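Local coordinates for lipoprotein (Clostridioides difficile, PDB 7RAG), which binds the CwlD amidase as the GerS lipoprotein and allosterically activates it during spore formation, at residues 30-35 and 39-44; 68-71 and 76-79; 106-109 and 113-116; 147-152 and 169-174; 155-158 and 162-165. All coordinates share one frame; numbering follows the deposited sequence.

The five contacts follow one another in the chain, except that interaction 5 falls between the two segments of interaction 4. Interactions 1 and 2 belong to one antiparallel sheet, where strands 40-58 and 68-71 are neighbours. Their centres are about 39 Å apart. Interactions 3, 4 and 5 reach a second antiparallel sheet, with centres about 17 to 21 Å apart. Interactions 4 and 5 share strands 150-156 and 162-173 and touch where Lys152 packs on Thr165. Interaction 1 lies far out, about 58 Å from interaction 5 between centres. Yet the two sheets meet between subunits: strand 24-33 of one copy probably pairs, antiparallel, with strand 162-173 of the other, so the sheet runs on across them.

Interaction 1. Residues 30-35 and 39-44; sequences EVEVVG and PHNYVL
The Tyr42 ring has the carbonyl oxygen of Val31 at its edge, near the ring plane, with Tyr42 CD2 3.9 Å from Val31 O. Val33 meets the same ring obliquely, its CG2 3.7 Å from Tyr42 CE2. The Asn41 amide lies beside the Glu32 chain, with the amide and carboxylate planes 22° apart. Asn41 OD1 rests against the aliphatic part of Glu32, 3.3 Å from its CB. Glu32 CG stands anti to the backbone N (chi1 -175°), and the extended chain runs past Pro39. Glu32 OE2 ends 3.9 Å from Pro39 CB. The two segments lie at the turn end of the antiparallel beta hairpin of strands 24-33 and 40-58. Val31-Tyr42 and Val33-His40 are its hydrogen-bonded pairs. Val31 N to Tyr42 O and Val33 N to His40 O are both 2.9 Å, and each pair is closed by a return bond. On the face with Tyr42, Val31 CG2 packs 3.8 Å from Leu44 CD1. Tyr42 OH is hydrogen-bonded to Glu57 of the amidase chain, and His40 NE2 to Glu54 of that chain. Strand 24-33 also pairs, antiparallel, with a strand of the second subunit. Val33 packs there on Phe164 of the second subunit.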
# COMPACT_ATOMS: atom_id res chain seq x y z
N GLU A 30 22.59 13.11 9.89
CA GLU A 30 23.78 13.29 9.06
C GLU A 30 24.53 11.97 9.02
O GLU A 30 25.03 11.51 10.05
CB GLU A 30 24.67 14.39 9.64
CG GLU A 30 23.93 15.68 9.84
CD GLU A 30 24.79 16.77 10.41
OE1 GLU A 30 25.97 16.50 10.77
OE2 GLU A 30 24.28 17.91 10.50
N VAL A 31 24.61 11.36 7.84
CA VAL A 31 25.15 10.01 7.71
C VAL A 31 26.44 10.07 6.93
O VAL A 31 26.48 10.63 5.83
CB VAL A 31 24.15 9.07 7.01
CG1 VAL A 31 24.72 7.68 6.96
CG2 VAL A 31 22.80 9.09 7.72
N GLU A 32 27.50 9.50 7.48
CA GLU A 32 28.75 9.27 6.77
C GLU A 32 28.86 7.78 6.40
O GLU A 32 28.70 6.91 7.26
CB GLU A 32 29.95 9.70 7.61
CG GLU A 32 31.27 9.60 6.85
CD GLU A 32 32.53 9.67 7.73
OE1 GLU A 32 32.70 8.80 8.63
OE2 GLU A 32 33.36 10.58 7.51
N VAL A 33 29.10 7.50 5.13
CA VAL A 33 29.25 6.14 4.63
C VAL A 33 30.65 6.00 4.09
O VAL A 33 31.11 6.85 3.32
CB VAL A 33 28.21 5.81 3.54
CG1 VAL A 33 28.33 4.35 3.11
CG2 VAL A 33 26.78 6.12 4.06
N VAL A 34 31.35 4.95 4.52
CA VAL A 34 32.76 4.78 4.21
C VAL A 34 32.92 3.43 3.51
O VAL A 34 32.99 2.39 4.18
CB VAL A 34 33.64 4.86 5.46
CG1 VAL A 34 35.11 4.73 5.06
CG2 VAL A 34 33.38 6.15 6.20
N GLY A 35 33.00 3.44 2.18
CA GLY A 35 33.33 2.22 1.45
C GLY A 35 34.84 2.02 1.36
O GLY A 35 35.53 2.22 2.37
N PRO A 39 34.92 8.60 1.92
CA PRO A 39 33.59 8.64 2.52
C PRO A 39 32.67 9.54 1.71
O PRO A 39 33.11 10.33 0.87
CB PRO A 39 33.83 9.18 3.93
CG PRO A 39 35.16 9.80 3.90
CD PRO A 39 35.96 9.12 2.83
N HIS A 40 31.37 9.36 1.92
CA HIS A 40 30.34 10.17 1.30
C HIS A 40 29.36 10.57 2.39
O HIS A 40 29.14 9.82 3.35
CB HIS A 40 29.62 9.41 0.19
CG HIS A 40 29.17 10.28 -0.95
ND1 HIS A 40 30.01 10.66 -1.97
CD2 HIS A 40 27.96 10.82 -1.23
CE1 HIS A 40 29.35 11.41 -2.83
NE2 HIS A 40 28.10 11.52 -2.41
N ASN A 41 28.77 11.75 2.26
CA ASN A 41 27.89 12.23 3.31
C ASN A 41 26.48 12.44 2.77
O ASN A 41 26.28 12.67 1.58
CB ASN A 41 28.46 13.48 3.95
CG ASN A 41 29.74 13.17 4.74
OD1 ASN A 41 29.70 12.42 5.71
ND2 ASN A 41 30.87 13.70 4.31
N TYR A 42 25.50 12.22 3.64
CA TYR A 42 24.11 12.36 3.28
C TYR A 42 23.40 13.06 4.42
O TYR A 42 23.83 12.94 5.57
CB TYR A 42 23.46 11.01 3.01
CG TYR A 42 24.20 10.20 2.00
CD1 TYR A 42 23.87 10.25 0.66
CD2 TYR A 42 25.23 9.35 2.40
CE1 TYR A 42 24.54 9.50 -0.27
CE2 TYR A 42 25.91 8.59 1.48
CZ TYR A 42 25.56 8.68 0.14
OH TYR A 42 26.25 7.91 -0.77
N VAL A 43 22.32 13.78 4.12
CA VAL A 43 21.44 14.26 5.17
C VAL A 43 20.03 13.79 4.87
O VAL A 43 19.51 13.99 3.76
CB VAL A 43 21.49 15.79 5.35
CG1 VAL A 43 20.49 16.23 6.37
CG2 VAL A 43 22.87 16.21 5.80
N LEU A 44 19.43 13.12 5.83
CA LEU A 44 18.07 12.63 5.74
C LEU A 44 17.27 13.27 6.85
O LEU A 44 17.82 13.72 7.85
CB LEU A 44 18.01 11.09 5.88
CG LEU A 44 18.73 10.30 4.79
CD1 LEU A 44 20.22 10.11 5.12
CD2 LEU A 44 18.06 8.98 4.52

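Interaction 2. Residues 68-71 and 76-79; sequences SIEY and ILVK
Glu70 loses the most surface in this contact, followed by Ser68 and Lys79, and all three point to the same face. Glu70 sets its CG anti to the backbone N (chi1 -158°) and then runs extended alongside Leu77. Its CB is 4.0 Å from Leu77 CB, and the carboxylate carbon CD comes within 4.1 Å of Leu77 CD1. The carboxylate then turns to the lysine. Glu70 OE1 forms a salt bridge to Lys79 NZ at 3.5 Å, a long one, and the two chains approach at a slant. The bridge is diagonal: Glu70 faces Leu77 in the register, and Lys79 faces Ser68. Lys79 reaches it with a mostly extended chain that bends at its last torsion. Near its start, Lys79 passes Ser68, whose OG lies 3.5 Å from Lys79 CB. Strands 68-71 and 75-80 form an antiparallel hairpin inside the five-stranded sheet, with strand 40-58 beyond one and strand 85-90 beyond the other. Ser68-Lys79 and Glu70-Leu77 are the hydrogen-bonded pairs. The Glu70 N to Leu77 O bond is 2.8 Å long. The other face carries Ile69, Tyr71, Ile76 and Val78. There Ile76 CD1 packs obliquely on the Tyr71 ring, 3.5 Å from Tyr71 CE1. Ile76 CG2 meets Ile69 CG2 at 4.0 Å, and Ile69 CG1 touches Val78 CG1. On that face, Val78 packs on Trp199 of the amidase chain, and Ile69 on its Ser59.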
# COMPACT_ATOMS: atom_id res chain seq x y z
N SER A 68 -12.50 -9.03 3.19
CA SER A 68 -11.95 -8.22 4.27
C SER A 68 -11.74 -6.78 3.82
O SER A 68 -11.68 -6.47 2.63
CB SER A 68 -10.63 -8.82 4.80
OG SER A 68 -9.61 -8.87 3.81
N ILE A 69 -11.67 -5.90 4.82
CA ILE A 69 -11.30 -4.51 4.64
C ILE A 69 -10.22 -4.20 5.66
O ILE A 69 -10.39 -4.47 6.85
CB ILE A 69 -12.49 -3.57 4.81
CG1 ILE A 69 -13.49 -3.77 3.68
CG2 ILE A 69 -12.02 -2.14 4.84
CD1 ILE A 69 -14.83 -3.07 3.91
N GLU A 70 -9.13 -3.61 5.21
CA GLU A 70 -7.98 -3.29 6.04
C GLU A 70 -7.72 -1.79 5.98
O GLU A 70 -7.62 -1.22 4.89
CB GLU A 70 -6.79 -4.08 5.53
CG GLU A 70 -5.70 -4.29 6.53
CD GLU A 70 -4.65 -5.25 6.01
OE1 GLU A 70 -5.04 -6.31 5.43
OE2 GLU A 70 -3.44 -4.95 6.15
N TYR A 71 -7.65 -1.15 7.15
CA TYR A 71 -7.37 0.27 7.29
C TYR A 71 -5.95 0.44 7.84
O TYR A 71 -5.69 0.03 8.98
CB TYR A 71 -8.37 0.94 8.23
CG TYR A 71 -9.82 0.87 7.80
CD1 TYR A 71 -10.40 1.91 7.08
CD2 TYR A 71 -10.62 -0.23 8.12
CE1 TYR A 71 -11.73 1.86 6.69
CE2 TYR A 71 -11.94 -0.29 7.74
CZ TYR A 71 -12.49 0.76 7.03
OH TYR A 71 -13.80 0.70 6.64
N ILE A 76 -6.74 2.09 2.24
CA ILE A 76 -7.73 1.07 2.57
C ILE A 76 -7.59 -0.06 1.56
O ILE A 76 -7.52 0.20 0.35
CB ILE A 76 -9.16 1.65 2.55
CG1 ILE A 76 -9.38 2.54 3.77
CG2 ILE A 76 -10.20 0.53 2.47
CD1 ILE A 76 -10.64 3.34 3.70
N LEU A 77 -7.56 -1.30 2.04
CA LEU A 77 -7.45 -2.49 1.20
C LEU A 77 -8.75 -3.26 1.30
O LEU A 77 -9.17 -3.63 2.40
CB LEU A 77 -6.29 -3.37 1.65
CG LEU A 77 -4.87 -2.86 1.48
CD1 LEU A 77 -3.97 -3.72 2.31
CD2 LEU A 77 -4.47 -2.90 0.02
N VAL A 78 -9.39 -3.53 0.17
CA VAL A 78 -10.65 -4.25 0.13
C VAL A 78 -10.38 -5.53 -0.65
O VAL A 78 -9.93 -5.47 -1.80
CB VAL A 78 -11.75 -3.40 -0.51
CG1 VAL A 78 -13.10 -4.07 -0.41
CG2 VAL A 78 -11.80 -2.04 0.15
N LYS A 79 -10.60 -6.67 -0.01
CA LYS A 79 -10.12 -7.95 -0.54
C LYS A 79 -11.27 -8.92 -0.72
O LYS A 79 -12.06 -9.14 0.22
CB LYS A 79 -9.06 -8.55 0.39
CG LYS A 79 -7.71 -7.86 0.31
CD LYS A 79 -6.65 -8.61 1.07
CE LYS A 79 -5.32 -7.87 1.01
NZ LYS A 79 -4.61 -7.94 2.32

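Interaction 3. Residues 106-109 and 113-116; sequences KNYL and EMKV
Asn107 meets Met114 through its backbone, with Asn107 O 3.5 Å from Met114 CE. Met114 is modelled as selenomethionine, so a selenium stands in for the sulfur. One residue on, Tyr108 offers its ring to the same methyl. Tyr108 CD1 lies 3.5 Å from Met114 CE, and Tyr108 CE1 lies 4.2 Å from it. The methyl comes in obliquely, and the two side chains cross at about a right angle. Met114 reaches across because its first two torsions are extended and the third turns (chi3 -84°), which swings CE back to the loop. That loop, 106-109, precedes strand 115-119 of the second sheet. The Tyr108 side chain also packs on Leu125 and Leu141 of strands 122-128 and 138-144, and its OH makes a weak hydrogen bond to Gln139 O. Phe15 of the second subunit also packs on Tyr108, and Tyr12 of that subunit packs on Met114. Across the two segments themselves the contact is made by a single methyl group, with no hydrogen bond. It therefore rests on van der Waals packing, with no directional bond to fix the methyl.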
# COMPACT_ATOMS: atom_id res chain seq x y z
N LYS A 106 -10.46 5.88 20.17
CA LYS A 106 -10.14 7.20 19.63
C LYS A 106 -11.38 8.04 19.33
O LYS A 106 -11.23 9.21 18.99
CB LYS A 106 -9.26 7.14 18.35
CG LYS A 106 -7.77 6.85 18.59
CD LYS A 106 -6.97 6.92 17.28
CE LYS A 106 -7.77 7.60 16.17
NZ LYS A 106 -6.94 7.80 14.96
N ASN A 107 -12.59 7.50 19.46
CA ASN A 107 -13.76 8.36 19.61
C ASN A 107 -14.31 8.33 21.02
O ASN A 107 -14.71 9.38 21.54
CB ASN A 107 -14.87 7.98 18.63
CG ASN A 107 -16.15 8.80 18.85
OD1 ASN A 107 -17.23 8.26 19.08
ND2 ASN A 107 -16.01 10.13 18.80
N TYR A 108 -14.34 7.16 21.64
CA TYR A 108 -14.66 7.05 23.05
C TYR A 108 -13.45 7.27 23.94
O TYR A 108 -13.60 7.41 25.15
CB TYR A 108 -15.32 5.71 23.33
CG TYR A 108 -16.66 5.64 22.66
CD1 TYR A 108 -17.75 6.34 23.19
CD2 TYR A 108 -16.83 4.94 21.47
CE1 TYR A 108 -18.99 6.31 22.56
CE2 TYR A 108 -18.06 4.90 20.84
CZ TYR A 108 -19.15 5.59 21.39
OH TYR A 108 -20.37 5.55 20.75
N LEU A 109 -12.25 7.31 23.35
CA LEU A 109 -11.06 7.75 24.07
C LEU A 109 -10.99 9.27 24.09
O LEU A 109 -10.99 9.89 25.16
CB LEU A 109 -9.80 7.18 23.42
CG LEU A 109 -8.48 7.70 23.99
CD1 LEU A 109 -8.29 7.23 25.43
CD2 LEU A 109 -7.32 7.28 23.09
N GLU A 113 -18.02 16.57 23.67
CA GLU A 113 -19.38 16.49 24.17
C GLU A 113 -19.83 15.03 24.15
O GLU A 113 -19.75 14.36 23.11
CB GLU A 113 -20.31 17.36 23.32
N MSE A 114 -20.28 14.52 25.30
CA MSE A 114 -20.55 13.09 25.46
C MSE A 114 -21.37 12.77 26.72
O MSE A 114 -21.09 13.30 27.79
CB MSE A 114 -19.22 12.33 25.51
CG MSE A 114 -19.39 10.81 25.64
SE MSE A 114 -17.70 9.86 25.96
CE MSE A 114 -17.05 9.69 24.12
N LYS A 115 -22.38 11.90 26.59
CA LYS A 115 -23.21 11.46 27.71
C LYS A 115 -22.63 10.18 28.31
O LYS A 115 -22.48 9.17 27.60
CB LYS A 115 -24.66 11.20 27.27
CG LYS A 115 -25.58 12.43 27.25
N VAL A 116 -22.32 10.21 29.61
CA VAL A 116 -21.79 9.05 30.33
C VAL A 116 -22.78 8.67 31.43
O VAL A 116 -23.21 9.53 32.20
CB VAL A 116 -20.39 9.33 30.92
CG1 VAL A 116 -19.80 8.07 31.45
CG2 VAL A 116 -19.48 9.91 29.86

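Interaction 4. Residues 147-152 and 169-174; sequences TKNPEK and KDFEYR
Asn149 and Pro150 meet Phe171 and Tyr173 near the open end of the beta hairpin formed by strands 150-156 and 162-173. No hydrogen bond crosses between the two segments. Instead, the side chains pack at an angle to each other. Pro150 crosses the Phe171 side chain at about a right angle and lies over one face of the ring. Its CD stands 4.0 Å from the ring centroid, only 11° off the normal, which makes a CH-pi contact. Pro150 CG touches the rim of the same ring, 4.0 Å from Phe171 CE1. Asn149 approaches obliquely. Its amide plane is 41° from the Phe171 ring plane, and its OD1 is 3.2 Å from Phe171 CD2. The Phe171 side chain leaves with CG anti to the backbone N (chi1 -166°), which carries the ring toward the loop before strand 150-156. Tyr173 turns differently, with CG between the backbone N and the carbonyl carbon. Its ring then comes up to the same oxygen. Asn149 OD1 lies 3.5 Å from Tyr173 CE2, and the two side chains cross at about a right angle. The second subunit packs here too: its Tyr25 ring meets Phe171, and its Gln18 packs on both Asn149 and Tyr173. Strand 162-173 is joined there to an antiparallel strand of that subunit. The turn that presents Asn149 is an ST turn, in which Asn149 N donates to Thr147 OG1 at 3.1 Å.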
# COMPACT_ATOMS: atom_id res chain seq x y z
N THR A 147 -14.88 -5.43 33.31
CA THR A 147 -13.78 -5.68 32.39
C THR A 147 -13.31 -4.43 31.66
O THR A 147 -12.19 -4.42 31.15
CB THR A 147 -14.19 -6.73 31.37
OG1 THR A 147 -15.27 -6.23 30.55
CG2 THR A 147 -14.63 -8.00 32.08
N LYS A 148 -14.15 -3.38 31.60
CA LYS A 148 -13.95 -2.22 30.73
C LYS A 148 -13.81 -2.61 29.27
O LYS A 148 -13.29 -1.84 28.46
CB LYS A 148 -12.74 -1.37 31.15
CG LYS A 148 -12.48 -1.34 32.66
CD LYS A 148 -13.22 -0.22 33.34
CE LYS A 148 -13.68 -0.62 34.72
NZ LYS A 148 -12.66 -1.39 35.48
N ASN A 149 -14.25 -3.84 28.90
CA ASN A 149 -14.30 -4.18 27.49
C ASN A 149 -15.65 -3.75 26.93
O ASN A 149 -16.66 -3.79 27.63
CB ASN A 149 -14.12 -5.69 27.29
CG ASN A 149 -12.74 -6.21 27.72
OD1 ASN A 149 -11.70 -5.59 27.46
ND2 ASN A 149 -12.72 -7.37 28.36
N PRO A 150 -15.71 -3.33 25.67
CA PRO A 150 -17.01 -2.98 25.08
C PRO A 150 -17.87 -4.22 24.91
O PRO A 150 -17.38 -5.28 24.50
CB PRO A 150 -16.63 -2.37 23.72
CG PRO A 150 -15.35 -3.04 23.37
CD PRO A 150 -14.62 -3.28 24.68
N GLU A 151 -19.16 -4.09 25.22
CA GLU A 151 -20.10 -5.19 25.03
C GLU A 151 -20.96 -4.99 23.79
O GLU A 151 -21.13 -5.91 22.99
CB GLU A 151 -20.99 -5.36 26.26
CG GLU A 151 -20.22 -5.65 27.54
CD GLU A 151 -20.93 -6.65 28.47
OE1 GLU A 151 -22.17 -6.61 28.56
OE2 GLU A 151 -20.23 -7.48 29.10
N LYS A 152 -21.50 -3.78 23.61
CA LYS A 152 -22.47 -3.53 22.56
C LYS A 152 -22.32 -2.11 22.04
O LYS A 152 -21.93 -1.20 22.78
CB LYS A 152 -23.89 -3.76 23.07
CG LYS A 152 -24.92 -3.77 21.98
CD LYS A 152 -26.28 -4.25 22.49
CE LYS A 152 -26.94 -3.22 23.38
NZ LYS A 152 -28.40 -3.53 23.57
N LYS A 169 -18.00 -10.10 20.99
CA LYS A 169 -17.76 -11.40 21.61
C LYS A 169 -16.27 -11.73 21.56
O LYS A 169 -15.59 -11.39 20.59
CB LYS A 169 -18.58 -12.52 20.90
CG LYS A 169 -20.10 -12.28 20.83
CD LYS A 169 -20.82 -12.72 22.11
CE LYS A 169 -22.17 -12.05 22.26
NZ LYS A 169 -22.00 -10.60 22.62
N ASP A 170 -15.77 -12.41 22.60
CA ASP A 170 -14.41 -12.95 22.64
C ASP A 170 -13.35 -11.85 22.60
O ASP A 170 -12.34 -11.98 21.92
CB ASP A 170 -14.14 -13.94 21.49
CG ASP A 170 -15.14 -15.08 21.44
OD1 ASP A 170 -15.66 -15.48 22.50
OD2 ASP A 170 -15.38 -15.59 20.32
N PHE A 171 -13.57 -10.77 23.36
CA PHE A 171 -12.69 -9.61 23.31
C PHE A 171 -11.40 -9.87 24.07
O PHE A 171 -11.42 -10.10 25.28
CB PHE A 171 -13.38 -8.37 23.88
CG PHE A 171 -12.66 -7.10 23.56
CD1 PHE A 171 -12.96 -6.40 22.39
CD2 PHE A 171 -11.66 -6.62 24.38
CE1 PHE A 171 -12.29 -5.23 22.08
CE2 PHE A 171 -10.99 -5.45 24.07
CZ PHE A 171 -11.31 -4.75 22.92
N GLU A 172 -10.27 -9.79 23.38
CA GLU A 172 -8.97 -9.90 24.02
C GLU A 172 -8.10 -8.74 23.56
O GLU A 172 -8.26 -8.23 22.45
CB GLU A 172 -8.31 -11.25 23.70
CG GLU A 172 -7.98 -11.43 22.22
CD GLU A 172 -7.73 -12.88 21.83
OE1 GLU A 172 -8.26 -13.78 22.52
OE2 GLU A 172 -7.01 -13.11 20.82
N TYR A 173 -7.18 -8.30 24.43
CA TYR A 173 -6.26 -7.22 24.10
C TYR A 173 -4.90 -7.45 24.74
O TYR A 173 -4.75 -8.25 25.67
CB TYR A 173 -6.81 -5.84 24.53
CG TYR A 173 -6.96 -5.70 26.02
CD1 TYR A 173 -5.92 -5.24 26.82
CD2 TYR A 173 -8.15 -6.06 26.63
CE1 TYR A 173 -6.07 -5.13 28.19
CE2 TYR A 173 -8.31 -5.96 27.99
CZ TYR A 173 -7.27 -5.50 28.77
OH TYR A 173 -7.45 -5.42 30.15
N ARG A 174 -3.90 -6.76 24.20
CA ARG A 174 -2.57 -6.64 24.79
C ARG A 174 -2.21 -5.16 24.92
O ARG A 174 -2.04 -4.64 26.03
CB ARG A 174 -1.53 -7.36 23.94
CG ARG A 174 -1.89 -8.79 23.54
CD ARG A 174 -0.81 -9.39 22.60
NE ARG A 174 -1.40 -9.90 21.36
CZ ARG A 174 -0.72 -10.35 20.31
NH1 ARG A 174 0.61 -10.37 20.33
NH2 ARG A 174 -1.37 -10.78 19.23

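Interaction 5. Residues 155-158 and 162-165; sequences VLDK and PRFT
Asp157 CG sits between the backbone N and the carbonyl carbon (chi1 63°), and Arg163 bends at its second torsion (chi2 -48°). Together these turns bring the carboxylate to the guanidinium edge. Arg163 grips it side-on with two nitrogens, both bound to one oxygen. Arg163 NE is 2.8 Å from Asp157 OD2, and Arg163 NH2 is 3.2 Å from the same atom. OD2 lies close to the guanidinium plane. Both nitrogens reach it on its anti side, away from OD1, with NE well out of the carboxylate plane. The two groups' planes are 71° apart. The other oxygen, OD1, accepts from the backbone N of Val161, so both carboxylate oxygens are engaged. Arg163 NH1 bonds to Val34 O of the second subunit. This links the salt-bridged arginine to the interface between the two copies of this protein. Elsewhere, Leu156 CD2 packs 3.6 Å from Pro162 CG, the two side chains side by side. Val155 CG2 lies 4.0 Å from Phe164 CB on the opposite face. The backbone is joined by Val155 N to Phe164 O at 2.9 Å. Val155 O takes bonds from Arg163 N and, more weakly at 3.4 Å, from Phe164 N. Arg163 and Phe164 thus both face Val155, and the register slips by one residue. This is a classic beta bulge, set at the turn end of the antiparallel hairpin of strands 150-156 and 162-173.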
# COMPACT_ATOMS: atom_id res chain seq x y z
N VAL A 155 -25.81 2.25 16.50
CA VAL A 155 -26.02 3.46 15.72
C VAL A 155 -27.53 3.67 15.62
O VAL A 155 -28.27 2.81 15.12
CB VAL A 155 -25.35 3.37 14.35
CG1 VAL A 155 -25.50 4.67 13.55
CG2 VAL A 155 -23.87 3.01 14.51
N LEU A 156 -28.02 4.78 16.15
CA LEU A 156 -29.44 5.09 16.19
C LEU A 156 -29.76 6.12 15.12
O LEU A 156 -28.97 7.05 14.89
CB LEU A 156 -29.86 5.61 17.56
CG LEU A 156 -29.45 4.80 18.80
CD1 LEU A 156 -29.65 5.67 20.01
CD2 LEU A 156 -30.22 3.48 18.95
N ASP A 157 -30.90 5.95 14.45
CA ASP A 157 -31.34 6.97 13.51
C ASP A 157 -31.91 8.16 14.28
O ASP A 157 -31.87 8.21 15.51
CB ASP A 157 -32.33 6.39 12.50
CG ASP A 157 -33.61 5.88 13.11
OD1 ASP A 157 -33.98 6.30 14.23
OD2 ASP A 157 -34.28 5.06 12.45
N LYS A 158 -32.44 9.14 13.56
CA LYS A 158 -32.95 10.32 14.24
C LYS A 158 -34.16 10.02 15.12
O LYS A 158 -34.46 10.80 16.02
CB LYS A 158 -33.29 11.42 13.23
CG LYS A 158 -33.18 12.83 13.79
CD LYS A 158 -33.60 13.85 12.76
CE LYS A 158 -33.03 13.50 11.38
NZ LYS A 158 -31.53 13.54 11.33
N PRO A 162 -32.20 1.71 16.57
CA PRO A 162 -30.92 1.14 16.15
C PRO A 162 -30.96 0.71 14.69
O PRO A 162 -31.78 -0.12 14.28
CB PRO A 162 -30.74 -0.06 17.09
CG PRO A 162 -31.62 0.21 18.22
CD PRO A 162 -32.79 0.97 17.70
N ARG A 163 -30.06 1.29 13.90
CA ARG A 163 -29.86 0.82 12.54
C ARG A 163 -28.71 -0.17 12.44
O ARG A 163 -28.75 -1.05 11.58
CB ARG A 163 -29.59 2.00 11.60
CG ARG A 163 -30.74 2.94 11.51
CD ARG A 163 -31.98 2.15 11.30
NE ARG A 163 -33.07 3.02 10.90
CZ ARG A 163 -33.82 2.83 9.82
NH1 ARG A 163 -33.60 1.77 9.05
NH2 ARG A 163 -34.79 3.70 9.56
N PHE A 164 -27.68 -0.00 13.26
CA PHE A 164 -26.58 -0.95 13.35
C PHE A 164 -26.42 -1.36 14.79
O PHE A 164 -26.33 -0.49 15.66
CB PHE A 164 -25.24 -0.38 12.87
CG PHE A 164 -25.15 -0.20 11.41
CD1 PHE A 164 -24.57 -1.17 10.62
CD2 PHE A 164 -25.67 0.95 10.82
CE1 PHE A 164 -24.51 -1.00 9.24
CE2 PHE A 164 -25.62 1.13 9.46
CZ PHE A 164 -25.03 0.15 8.66
N THR A 165 -26.36 -2.66 15.05
CA THR A 165 -26.11 -3.19 16.38
C THR A 165 -24.90 -4.11 16.33
O THR A 165 -24.95 -5.16 15.69
CB THR A 165 -27.31 -3.94 16.94
OG1 THR A 165 -28.46 -3.08 16.91
CG2 THR A 165 -27.04 -4.34 18.39